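Local coordinates for protein probable amidase (Thermus thermophilus, PDB 2DC0) that is a probable amidase, a two-subunit assembly of chains with the alpha/beta fold of the amidase family, built round a large mixed beta sheet, at residues S227-G239 / E418-E430. Residues are numbered along the deposited sequence; the frame is centred on the assembly and turned at random.
Sequences SIPLEGVQNPVFG and EDGKVLALGGWLE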
loop_
_atom_site.group_PDB
_atom_site.type_symbol
_atom_site.label_atom_id
_atom_site.label_comp_id
_atom_site.label_asym_id
_atom_site.label_seq_id
_atom_site.Cartn_x
_atom_site.Cartn_y
_atom_site.Cartn_z
ATOM N N SER A 227 -20.397 -2.289 -10.798
ATOM C CA SER A 227 -20.068 -3.038 -12.000
ATOM C C SER A 227 -18.561 -2.993 -12.204
ATOM O O SER A 227 -17.902 -2.013 -11.861
ATOM C CB SER A 227 -20.774 -2.451 -13.222
ATOM O OG SER A 227 -20.269 -1.168 -13.526
ATOM N N ILE A 228 -18.028 -4.073 -12.759
ATOM C CA ILE A 228 -16.604 -4.194 -13.022
ATOM C C ILE A 228 -16.428 -4.488 -14.510
ATOM O O ILE A 228 -16.618 -5.613 -14.953
ATOM C CB ILE A 228 -16.004 -5.341 -12.190
ATOM C CG1 ILE A 228 -16.194 -5.039 -10.700
ATOM C CG2 ILE A 228 -14.529 -5.531 -12.535
ATOM C CD1 ILE A 228 -15.948 -6.199 -9.696
ATOM N N PRO A 229 -16.073 -3.467 -15.302
ATOM C CA PRO A 229 -15.878 -3.629 -16.746
ATOM C C PRO A 229 -14.896 -4.745 -17.109
ATOM O O PRO A 229 -13.859 -4.903 -16.467
ATOM C CB PRO A 229 -15.368 -2.254 -17.181
ATOM C CG PRO A 229 -16.037 -1.326 -16.210
ATOM C CD PRO A 229 -15.864 -2.065 -14.897
ATOM N N LEU A 230 -15.236 -5.520 -18.134
ATOM C CA LEU A 230 -14.372 -6.597 -18.600
ATOM C C LEU A 230 -13.885 -6.274 -20.004
ATOM O O LEU A 230 -14.612 -6.462 -20.978
ATOM C CB LEU A 230 -15.123 -7.930 -18.621
ATOM C CG LEU A 230 -15.441 -8.577 -17.271
ATOM C CD1 LEU A 230 -16.207 -9.876 -17.500
ATOM C CD2 LEU A 230 -14.150 -8.852 -16.514
ATOM N N GLU A 231 -12.657 -5.780 -20.106
ATOM C CA GLU A 231 -12.089 -5.429 -21.403
ATOM C C GLU A 231 -11.606 -6.677 -22.134
ATOM O O GLU A 231 -11.242 -7.673 -21.511
ATOM C CB GLU A 231 -10.922 -4.455 -21.224
ATOM C CG GLU A 231 -11.310 -3.135 -20.571
ATOM C CD GLU A 231 -12.288 -2.333 -21.410
ATOM O OE1 GLU A 231 -11.924 -1.946 -22.546
ATOM O OE2 GLU A 231 -13.420 -2.087 -20.931
ATOM N N GLY A 232 -11.611 -6.616 -23.460
ATOM C CA GLY A 232 -11.169 -7.748 -24.247
ATOM C C GLY A 232 -9.709 -8.048 -23.980
ATOM O O GLY A 232 -8.963 -7.191 -23.501
ATOM N N VAL A 233 -9.298 -9.273 -24.273
ATOM C CA VAL A 233 -7.910 -9.661 -24.071
ATOM C C VAL A 233 -7.252 -9.940 -25.415
ATOM O O VAL A 233 -7.794 -10.683 -26.228
ATOM C CB VAL A 233 -7.801 -10.926 -23.196
ATOM C CG1 VAL A 233 -6.350 -11.370 -23.114
ATOM C CG2 VAL A 233 -8.349 -10.649 -21.808
ATOM N N GLN A 234 -6.084 -9.346 -25.631
ATOM C CA GLN A 234 -5.336 -9.527 -26.868
ATOM C C GLN A 234 -3.844 -9.463 -26.585
ATOM O O GLN A 234 -3.355 -8.474 -26.042
ATOM C CB GLN A 234 -5.699 -8.436 -27.883
ATOM C CG GLN A 234 -4.760 -8.374 -29.088
ATOM C CD GLN A 234 -5.012 -7.161 -29.981
ATOM O OE1 GLN A 234 -5.180 -6.043 -29.492
ATOM N NE2 GLN A 234 -5.014 -7.377 -31.295
ATOM N N ASN A 235 -3.122 -10.520 -26.940
ATOM C CA ASN A 235 -1.678 -10.547 -26.730
ATOM C C ASN A 235 -1.312 -10.218 -25.283
ATOM O O ASN A 235 -0.518 -9.319 -25.015
ATOM C CB ASN A 235 -1.008 -9.554 -27.677
ATOM C CG ASN A 235 -1.172 -9.945 -29.139
ATOM O OD1 ASN A 235 -1.281 -9.092 -30.021
ATOM N ND2 ASN A 235 -1.179 -11.243 -29.398
ATOM N N PRO A 236 -1.892 -10.955 -24.327
ATOM C CA PRO A 236 -1.595 -10.708 -22.915
ATOM C C PRO A 236 -0.116 -10.933 -22.617
ATOM O O PRO A 236 0.521 -11.806 -23.209
ATOM C CB PRO A 236 -2.493 -11.710 -22.196
ATOM C CG PRO A 236 -2.543 -12.859 -23.166
ATOM C CD PRO A 236 -2.741 -12.149 -24.484
ATOM N N VAL A 237 0.430 -10.123 -21.719
ATOM C CA VAL A 237 1.830 -10.242 -21.325
ATOM C C VAL A 237 1.823 -10.642 -19.854
ATOM O O VAL A 237 1.345 -9.895 -19.002
ATOM C CB VAL A 237 2.582 -8.900 -21.482
ATOM C CG1 VAL A 237 4.032 -9.061 -21.041
ATOM C CG2 VAL A 237 2.523 -8.435 -22.942
ATOM N N PHE A 238 2.349 -11.825 -19.565
ATOM C CA PHE A 238 2.382 -12.331 -18.202
ATOM C C PHE A 238 3.784 -12.297 -17.621
ATOM O O PHE A 238 4.744 -12.705 -18.273
ATOM C CB PHE A 238 1.851 -13.764 -18.169
ATOM C CG PHE A 238 0.405 -13.884 -18.563
ATOM C CD1 PHE A 238 -0.603 -13.437 -17.708
ATOM C CD2 PHE A 238 0.049 -14.458 -19.782
ATOM C CE1 PHE A 238 -1.946 -13.567 -18.060
ATOM C CE2 PHE A 238 -1.291 -14.592 -20.145
ATOM C CZ PHE A 238 -2.292 -14.146 -19.281
ATOM N N GLY A 239 3.893 -11.803 -16.392
ATOM C CA GLY A 239 5.182 -11.749 -15.727
ATOM C C GLY A 239 5.306 -12.933 -14.785
ATOM O O GLY A 239 4.350 -13.286 -14.086
ATOM N N GLU A 418 -7.221 -3.333 -10.141
ATOM C CA GLU A 418 -7.476 -3.872 -11.473
ATOM C C GLU A 418 -8.170 -5.228 -11.488
ATOM O O GLU A 418 -7.786 -6.131 -12.234
ATOM C CB GLU A 418 -6.169 -3.917 -12.277
ATOM C CG GLU A 418 -5.579 -2.525 -12.517
ATOM C CD GLU A 418 -6.641 -1.494 -12.918
ATOM O OE1 GLU A 418 -7.354 -1.715 -13.923
ATOM O OE2 GLU A 418 -6.771 -0.459 -12.220
ATOM N N ASP A 419 -9.211 -5.348 -10.668
ATOM C CA ASP A 419 -9.985 -6.575 -10.549
ATOM C C ASP A 419 -10.567 -7.017 -11.887
ATOM O O ASP A 419 -10.575 -8.208 -12.198
ATOM C CB ASP A 419 -11.130 -6.377 -9.557
ATOM C CG ASP A 419 -10.654 -5.899 -8.206
ATOM O OD1 ASP A 419 -11.002 -6.566 -7.206
ATOM O OD2 ASP A 419 -9.942 -4.863 -8.144
ATOM N N GLY A 420 -11.059 -6.057 -12.664
ATOM C CA GLY A 420 -11.643 -6.370 -13.956
ATOM C C GLY A 420 -10.633 -6.976 -14.907
ATOM O O GLY A 420 -10.941 -7.920 -15.633
ATOM N N LYS A 421 -9.422 -6.432 -14.905
ATOM C CA LYS A 421 -8.364 -6.929 -15.777
ATOM C C LYS A 421 -7.967 -8.345 -15.379
ATOM O O LYS A 421 -7.732 -9.200 -16.233
ATOM C CB LYS A 421 -7.144 -6.001 -15.704
ATOM C CG LYS A 421 -6.040 -6.312 -16.707
ATOM C CD LYS A 421 -4.925 -5.274 -16.607
ATOM C CE LYS A 421 -3.849 -5.490 -17.663
ATOM N NZ LYS A 421 -4.405 -5.360 -19.037
ATOM N N VAL A 422 -7.886 -8.589 -14.075
ATOM C CA VAL A 422 -7.532 -9.909 -13.580
ATOM C C VAL A 422 -8.583 -10.930 -13.998
ATOM O O VAL A 422 -8.258 -12.014 -14.497
ATOM C CB VAL A 422 -7.402 -9.907 -12.044
ATOM C CG1 VAL A 422 -7.214 -11.331 -11.528
ATOM C CG2 VAL A 422 -6.216 -9.042 -11.640
ATOM N N LEU A 423 -9.848 -10.575 -13.804
ATOM C CA LEU A 423 -10.945 -11.465 -14.157
ATOM C C LEU A 423 -10.993 -11.726 -15.661
ATOM O O LEU A 423 -11.288 -12.840 -16.095
ATOM C CB LEU A 423 -12.267 -10.871 -13.659
ATOM C CG LEU A 423 -12.369 -10.926 -12.126
ATOM C CD1 LEU A 423 -13.505 -10.036 -11.619
ATOM C CD2 LEU A 423 -12.583 -12.371 -11.697
ATOM N N ALA A 424 -10.693 -10.702 -16.458
ATOM C CA ALA A 424 -10.691 -10.864 -17.908
ATOM C C ALA A 424 -9.566 -11.820 -18.314
ATOM O O ALA A 424 -9.770 -12.725 -19.125
ATOM C CB ALA A 424 -10.505 -9.505 -18.593
ATOM N N LEU A 425 -8.378 -11.619 -17.753
ATOM C CA LEU A 425 -7.250 -12.492 -18.068
ATOM C C LEU A 425 -7.537 -13.910 -17.577
ATOM O O LEU A 425 -7.112 -14.885 -18.193
ATOM C CB LEU A 425 -5.961 -11.963 -17.428
ATOM C CG LEU A 425 -5.415 -10.655 -18.010
ATOM C CD1 LEU A 425 -4.381 -10.062 -17.056
ATOM C CD2 LEU A 425 -4.795 -10.908 -19.383
ATOM N N GLY A 426 -8.265 -14.018 -16.468
ATOM C CA GLY A 426 -8.605 -15.327 -15.940
ATOM C C GLY A 426 -9.514 -16.070 -16.905
ATOM O O GLY A 426 -9.363 -17.276 -17.118
ATOM N N GLY A 427 -10.463 -15.346 -17.492
ATOM C CA GLY A 427 -11.381 -15.958 -18.435
ATOM C C GLY A 427 -10.643 -16.413 -19.681
ATOM O O GLY A 427 -10.934 -17.470 -20.244
ATOM N N TRP A 428 -9.683 -15.604 -20.109
ATOM C CA TRP A 428 -8.883 -15.911 -21.286
ATOM C C TRP A 428 -8.100 -17.201 -21.048
ATOM O O TRP A 428 -8.053 -18.087 -21.911
ATOM C CB TRP A 428 -7.913 -14.764 -21.566
ATOM C CG TRP A 428 -7.139 -14.925 -22.836
ATOM C CD1 TRP A 428 -7.516 -14.516 -24.087
ATOM C CD2 TRP A 428 -5.853 -15.534 -22.982
ATOM N NE1 TRP A 428 -6.539 -14.835 -25.005
ATOM C CE2 TRP A 428 -5.512 -15.467 -24.355
ATOM C CE3 TRP A 428 -4.959 -16.146 -22.089
ATOM C CZ2 TRP A 428 -4.302 -15.972 -24.853
ATOM C CZ3 TRP A 428 -3.756 -16.649 -22.587
ATOM C CH2 TRP A 428 -3.445 -16.564 -23.960
ATOM N N LEU A 429 -7.492 -17.306 -19.870
ATOM C CA LEU A 429 -6.711 -18.491 -19.508
ATOM C C LEU A 429 -7.596 -19.720 -19.330
ATOM O O LEU A 429 -7.271 -20.795 -19.822
ATOM C CB LEU A 429 -5.926 -18.227 -18.219
ATOM C CG LEU A 429 -4.707 -17.299 -18.332
ATOM C CD1 LEU A 429 -4.289 -16.824 -16.942
ATOM C CD2 LEU A 429 -3.547 -18.061 -18.993
ATOM N N GLU A 430 -8.712 -19.550 -18.626
ATOM C CA GLU A 430 -9.651 -20.639 -18.372
ATOM C C GLU A 430 -10.105 -21.323 -19.665
ATOM O O GLU A 430 -10.225 -22.549 -19.725
ATOM C CB GLU A 430 -10.863 -20.094 -17.610
ATOM C CG GLU A 430 -11.943 -21.103 -17.267
ATOM C CD GLU A 430 -13.159 -20.430 -16.641
ATOM O OE1 GLU A 430 -13.744 -19.553 -17.303
ATOM O OE2 GLU A 430 -13.520 -20.770 -15.498
#
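Val233 and Pro236 lie over one face of the Trp428 indole and make two CH-pi contacts. Val233 CG1 sits 3.8 Å from the centroid of the five-membered ring of Trp428. Pro236 CG stands 3.8 Å from the centroid of the six-membered ring of Trp428, only 8° off its normal. With CG anti to the backbone N (chi1 -174°), Trp428 presents one ring face to Val233 and Pro236. Phe238 meets Trp428 differently: Trp428 CZ3 lies at the edge of the phenyl ring, 4.0 Å from Phe238 CE2.

Aliphatic packing fills in beside the rings. Leu425 CD2 reaches Pro236 CB at 3.7 Å and also touches Val233 CG1 and the Phe238 ring. Phe238 and Leu429 come at each other from opposite directions, and Leu429 CD1 meets Phe238 CZ. The second methyl of Val233, CG2, rests on Ala424, and Leu230 CD2 packs on Leu423 CB and Ala424 CB.

Near the helix start the side chains meet backbone. Ile228 CG2 presses on Gly420 CA at 3.3 Å, a tight pair. Leu230 CD2 lies 3.5 Å from Gly420 O. One turn further on, Ala424 CB approaches the loop carbonyl Glu231 O.

No hydrogen bond joins the two segments. The carboxylate of Asp419 is held outside the contact by Ser187 and by a salt bridge to Arg190. Separately, Arg432 makes a cation-pi contact with Trp428.

The loop comes from helix 213-224 and runs along helix 419-430 into strand 237-240, which pairs with strands 350-354 and 270-273. The C-terminal helix 419-430 thus packs on the loop and, through Leu425 and Leu429, on strand 350-354 beside 237-240, the helix-on-sheet packing of the alpha/beta amidase fold.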